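Long-range contact in putative type VI secretion protein (Escherichia coli, PDB 6SKI), which probably acts as a phospholipase toxin that is loaded onto the VgrG spike and delivered by the type VI secretion system: residues A164-M176 and A216-D228. Residues are numbered along the deposited sequence; the frame is centred on the assembly and turned at random.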
loop_
_atom_site.group_PDB
_atom_site.type_symbol
_atom_site.label_atom_id
_atom_site.label_comp_id
_atom_site.label_asym_id
_atom_site.label_seq_id
_atom_site.Cartn_x
_atom_site.Cartn_y
_atom_site.Cartn_z
ATOM N N ALA A 164 -12.121 0.341 2.941
ATOM C CA ALA A 164 -12.170 1.616 2.242
ATOM C C ALA A 164 -13.600 2.087 2.061
ATOM O O ALA A 164 -13.871 3.285 2.128
ATOM C CB ALA A 164 -11.472 1.503 0.890
ATOM N N MET A 165 -14.528 1.165 1.809
ATOM C CA MET A 165 -15.933 1.567 1.724
ATOM C C MET A 165 -16.433 2.114 3.057
ATOM O O MET A 165 -17.108 3.155 3.102
ATOM C CB MET A 165 -16.809 0.400 1.277
ATOM C CG MET A 165 -16.206 -0.447 0.197
ATOM S SD MET A 165 -16.624 0.155 -1.437
ATOM C CE MET A 165 -15.323 -0.591 -2.411
ATOM N N GLU A 166 -16.109 1.432 4.155
ATOM C CA GLU A 166 -16.531 1.943 5.462
ATOM C C GLU A 166 -15.891 3.296 5.763
ATOM O O GLU A 166 -16.539 4.200 6.312
ATOM C CB GLU A 166 -16.215 0.938 6.568
ATOM C CG GLU A 166 -17.048 -0.333 6.513
ATOM C CD GLU A 166 -16.256 -1.552 6.094
ATOM O OE1 GLU A 166 -16.724 -2.278 5.192
ATOM O OE2 GLU A 166 -15.177 -1.792 6.674
ATOM N N ARG A 167 -14.624 3.462 5.396
ATOM C CA ARG A 167 -13.943 4.727 5.630
ATOM C C ARG A 167 -14.478 5.829 4.718
ATOM O O ARG A 167 -14.476 7.005 5.095
ATOM C CB ARG A 167 -12.442 4.531 5.454
ATOM C CG ARG A 167 -11.778 3.762 6.572
ATOM C CD ARG A 167 -11.187 4.708 7.599
ATOM N NE ARG A 167 -10.928 4.039 8.869
ATOM C CZ ARG A 167 -9.741 3.571 9.238
ATOM N NH1 ARG A 167 -8.695 3.698 8.432
ATOM N NH2 ARG A 167 -9.597 2.974 10.413
ATOM N N ILE A 168 -14.941 5.470 3.519
ATOM C CA ILE A 168 -15.618 6.427 2.650
ATOM C C ILE A 168 -16.901 6.910 3.300
ATOM O O ILE A 168 -17.222 8.104 3.269
ATOM C CB ILE A 168 -15.902 5.792 1.276
ATOM C CG1 ILE A 168 -14.649 5.777 0.411
ATOM C CG2 ILE A 168 -17.022 6.529 0.561
ATOM C CD1 ILE A 168 -14.719 4.775 -0.709
ATOM N N THR A 169 -17.653 5.988 3.902
ATOM C CA THR A 169 -18.853 6.383 4.632
ATOM C C THR A 169 -18.505 7.353 5.753
ATOM O O THR A 169 -19.167 8.385 5.927
ATOM C CB THR A 169 -19.560 5.148 5.189
ATOM O OG1 THR A 169 -20.279 4.493 4.141
ATOM C CG2 THR A 169 -20.530 5.530 6.288
ATOM N N GLN A 170 -17.453 7.044 6.512
ATOM C CA GLN A 170 -17.060 7.914 7.618
ATOM C C GLN A 170 -16.635 9.295 7.125
ATOM O O GLN A 170 -17.003 10.318 7.718
ATOM C CB GLN A 170 -15.935 7.262 8.417
ATOM C CG GLN A 170 -15.317 8.172 9.456
ATOM C CD GLN A 170 -13.991 7.652 9.966
ATOM O OE1 GLN A 170 -13.756 6.444 10.002
ATOM N NE2 GLN A 170 -13.110 8.563 10.360
ATOM N N ALA A 171 -15.867 9.346 6.036
ATOM C CA ALA A 171 -15.393 10.625 5.517
ATOM C C ALA A 171 -16.540 11.459 4.968
ATOM O O ALA A 171 -16.561 12.682 5.138
ATOM C CB ALA A 171 -14.335 10.395 4.440
ATOM N N LEU A 172 -17.505 10.816 4.309
ATOM C CA LEU A 172 -18.674 11.541 3.823
ATOM C C LEU A 172 -19.507 12.072 4.981
ATOM O O LEU A 172 -20.023 13.197 4.921
ATOM C CB LEU A 172 -19.510 10.631 2.930
ATOM C CG LEU A 172 -19.119 10.621 1.459
ATOM C CD1 LEU A 172 -20.059 9.745 0.674
ATOM C CD2 LEU A 172 -19.133 12.025 0.919
ATOM N N SER A 173 -19.644 11.279 6.047
ATOM C CA SER A 173 -20.340 11.750 7.238
ATOM C C SER A 173 -19.659 12.982 7.809
ATOM O O SER A 173 -20.318 13.974 8.137
ATOM C CB SER A 173 -20.402 10.641 8.287
ATOM O OG SER A 173 -21.021 9.479 7.772
ATOM N N GLU A 174 -18.332 12.942 7.930
ATOM C CA GLU A 174 -17.610 14.090 8.470
ATOM C C GLU A 174 -17.767 15.315 7.575
ATOM O O GLU A 174 -17.996 16.429 8.065
ATOM C CB GLU A 174 -16.134 13.743 8.649
ATOM C CG GLU A 174 -15.872 12.683 9.701
ATOM C CD GLU A 174 -14.430 12.218 9.711
ATOM O OE1 GLU A 174 -13.631 12.733 8.901
ATOM O OE2 GLU A 174 -14.094 11.337 10.530
ATOM N N PHE A 175 -17.674 15.125 6.256
ATOM C CA PHE A 175 -17.798 16.251 5.338
ATOM C C PHE A 175 -19.169 16.899 5.437
ATOM O O PHE A 175 -19.276 18.128 5.492
ATOM C CB PHE A 175 -17.546 15.805 3.903
ATOM C CG PHE A 175 -17.840 16.869 2.887
ATOM C CD1 PHE A 175 -17.211 18.097 2.950
ATOM C CD2 PHE A 175 -18.771 16.654 1.891
ATOM C CE1 PHE A 175 -17.487 19.077 2.025
ATOM C CE2 PHE A 175 -19.052 17.634 0.968
ATOM C CZ PHE A 175 -18.411 18.845 1.036
ATOM N N MET A 176 -20.228 16.097 5.464
ATOM C CA MET A 176 -21.567 16.654 5.546
ATOM C C MET A 176 -21.953 17.031 6.967
ATOM O O MET A 176 -23.034 17.591 7.175
ATOM C CB MET A 176 -22.581 15.675 4.959
ATOM C CG MET A 176 -22.558 15.649 3.445
ATOM S SD MET A 176 -22.981 17.246 2.730
ATOM C CE MET A 176 -24.597 16.890 2.054
ATOM N N ALA A 216 -21.824 -1.909 -3.320
ATOM C CA ALA A 216 -21.341 -1.559 -1.990
ATOM C C ALA A 216 -20.810 -0.136 -1.949
ATOM O O ALA A 216 -20.935 0.540 -0.923
ATOM C CB ALA A 216 -20.262 -2.542 -1.542
ATOM N N ILE A 217 -20.241 0.346 -3.055
ATOM C CA ILE A 217 -19.767 1.723 -3.099
ATOM C C ILE A 217 -20.938 2.689 -3.031
ATOM O O ILE A 217 -20.899 3.680 -2.295
ATOM C CB ILE A 217 -18.921 1.961 -4.360
ATOM C CG1 ILE A 217 -17.889 0.852 -4.525
ATOM C CG2 ILE A 217 -18.225 3.303 -4.277
ATOM C CD1 ILE A 217 -17.087 0.965 -5.776
ATOM N N ALA A 218 -21.990 2.431 -3.811
ATOM C CA ALA A 218 -23.172 3.281 -3.757
ATOM C C ALA A 218 -23.819 3.225 -2.382
ATOM O O ALA A 218 -24.305 4.240 -1.871
ATOM C CB ALA A 218 -24.165 2.867 -4.839
ATOM N N ARG A 219 -23.828 2.042 -1.763
ATOM C CA ARG A 219 -24.357 1.913 -0.411
ATOM C C ARG A 219 -23.552 2.742 0.577
ATOM O O ARG A 219 -24.119 3.381 1.466
ATOM C CB ARG A 219 -24.359 0.446 0.008
ATOM C CG ARG A 219 -25.651 -0.283 -0.276
ATOM C CD ARG A 219 -25.543 -1.724 0.154
ATOM N NE ARG A 219 -25.402 -2.616 -0.989
ATOM C CZ ARG A 219 -24.553 -3.635 -1.033
ATOM N NH1 ARG A 219 -23.763 -3.884 0.001
ATOM N NH2 ARG A 219 -24.489 -4.400 -2.113
ATOM N N ALA A 220 -22.226 2.748 0.434
ATOM C CA ALA A 220 -21.392 3.537 1.331
ATOM C C ALA A 220 -21.602 5.029 1.113
ATOM O O ALA A 220 -21.653 5.803 2.076
ATOM C CB ALA A 220 -19.922 3.168 1.138
ATOM N N ILE A 221 -21.732 5.452 -0.145
ATOM C CA ILE A 221 -21.969 6.866 -0.428
ATOM C C ILE A 221 -23.317 7.300 0.125
ATOM O O ILE A 221 -23.460 8.410 0.649
ATOM C CB ILE A 221 -21.861 7.145 -1.938
ATOM C CG1 ILE A 221 -20.493 6.726 -2.465
ATOM C CG2 ILE A 221 -22.077 8.615 -2.218
ATOM C CD1 ILE A 221 -20.391 6.762 -3.967
ATOM N N ALA A 222 -24.326 6.434 0.026
ATOM C CA ALA A 222 -25.638 6.771 0.565
ATOM C C ALA A 222 -25.620 6.794 2.087
ATOM O O ALA A 222 -26.221 7.678 2.706
ATOM C CB ALA A 222 -26.682 5.782 0.053
ATOM N N LYS A 223 -24.933 5.837 2.709
ATOM C CA LYS A 223 -24.805 5.780 4.158
ATOM C C LYS A 223 -23.904 6.874 4.710
ATOM O O LYS A 223 -23.914 7.114 5.921
ATOM C CB LYS A 223 -24.281 4.398 4.560
ATOM C CG LYS A 223 -24.251 4.121 6.049
ATOM C CD LYS A 223 -23.763 2.715 6.334
ATOM C CE LYS A 223 -23.554 2.501 7.820
ATOM N NZ LYS A 223 -22.662 3.535 8.406
ATOM N N GLY A 224 -23.157 7.567 3.858
ATOM C CA GLY A 224 -22.350 8.678 4.314
ATOM C C GLY A 224 -23.068 9.986 4.079
ATOM O O GLY A 224 -23.019 10.895 4.911
ATOM N N LEU A 225 -23.753 10.088 2.943
ATOM C CA LEU A 225 -24.624 11.225 2.690
ATOM C C LEU A 225 -25.940 11.127 3.444
ATOM O O LEU A 225 -26.718 12.085 3.420
ATOM C CB LEU A 225 -24.896 11.354 1.192
ATOM C CG LEU A 225 -23.685 11.773 0.361
ATOM C CD1 LEU A 225 -24.114 12.221 -1.021
ATOM C CD2 LEU A 225 -22.913 12.867 1.068
ATOM N N ARG A 226 -26.195 9.999 4.109
ATOM C CA ARG A 226 -27.407 9.793 4.901
ATOM C C ARG A 226 -28.662 9.962 4.050
ATOM O O ARG A 226 -29.634 10.598 4.460
ATOM C CB ARG A 226 -27.438 10.725 6.112
ATOM C CG ARG A 226 -26.622 10.225 7.286
ATOM C CD ARG A 226 -26.821 11.108 8.496
ATOM N NE ARG A 226 -27.017 12.503 8.118
ATOM C CZ ARG A 226 -27.680 13.387 8.854
ATOM N NH1 ARG A 226 -27.811 14.636 8.435
ATOM N NH2 ARG A 226 -28.216 13.019 10.009
ATOM N N GLY A 227 -28.638 9.389 2.849
ATOM C CA GLY A 227 -29.776 9.419 1.964
ATOM C C GLY A 227 -29.849 10.618 1.047
ATOM O O GLY A 227 -30.723 10.651 0.172
ATOM N N ASP A 228 -28.970 11.601 1.219
ATOM C CA ASP A 228 -29.001 12.789 0.378
ATOM C C ASP A 228 -28.805 12.420 -1.087
ATOM O O ASP A 228 -28.096 11.469 -1.424
ATOM C CB ASP A 228 -27.924 13.780 0.810
ATOM C CG ASP A 228 -28.219 14.412 2.149
ATOM O OD1 ASP A 228 -29.257 14.069 2.750
ATOM O OD2 ASP A 228 -27.414 15.250 2.602
#
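T169 and A220 meet through a hydroxyl that lies anti to the carbonyl carbon of its own residue (chi1 -77°): this rotation sends OG1 across the interface and leaves CG2 against the K223 chain, which slants across it and comes nearest at NZ. T169 OG1 donates a hydrogen bond of 2.8 Å to A220 O, approaching that carbonyl from its flank, with a C=O...donor angle of 105°. It is the one hydrogen bond between the segments, and the same oxygen also takes a weak helical bond from G224 N. The A220 methyl points at the other helix, its CB 3.4 Å from M165 O. G224, with no side chain, brings its CA over the T169 turn, 4.2 Å from T169 CA. The helix axes accordingly approach to 7.4 Å, crossing at -28°. Within the first helix, S173 OG bonds to T169 O from above its carbonyl plane, and S173 N reaches that oxygen from the opposite face.

Larger side chains line one flank of this Ala/Gly line of contact. M165, bent at chi2, lays SD against I217 CG1 at 3.4 Å. L172 splits its branches, CD1 over the backbone and CG2 of I221, CD2 against L225 CD2. M176 CG packs on that same leucine methyl, while its CE reaches OD2 of D228; the other carboxylate oxygen, OD1, pairs outside the two segments with a basic side chain on the chain of another protein. Beyond the pair, I168 and L172 rest on strand 22-43. The result is a close helix pair, helix 156-178 against the sheet and helix 215-225 packed on it, in a Tle1-like catalytic domain whose mainly parallel sheet with flanking helices fits the alpha/beta-hydrolase fold.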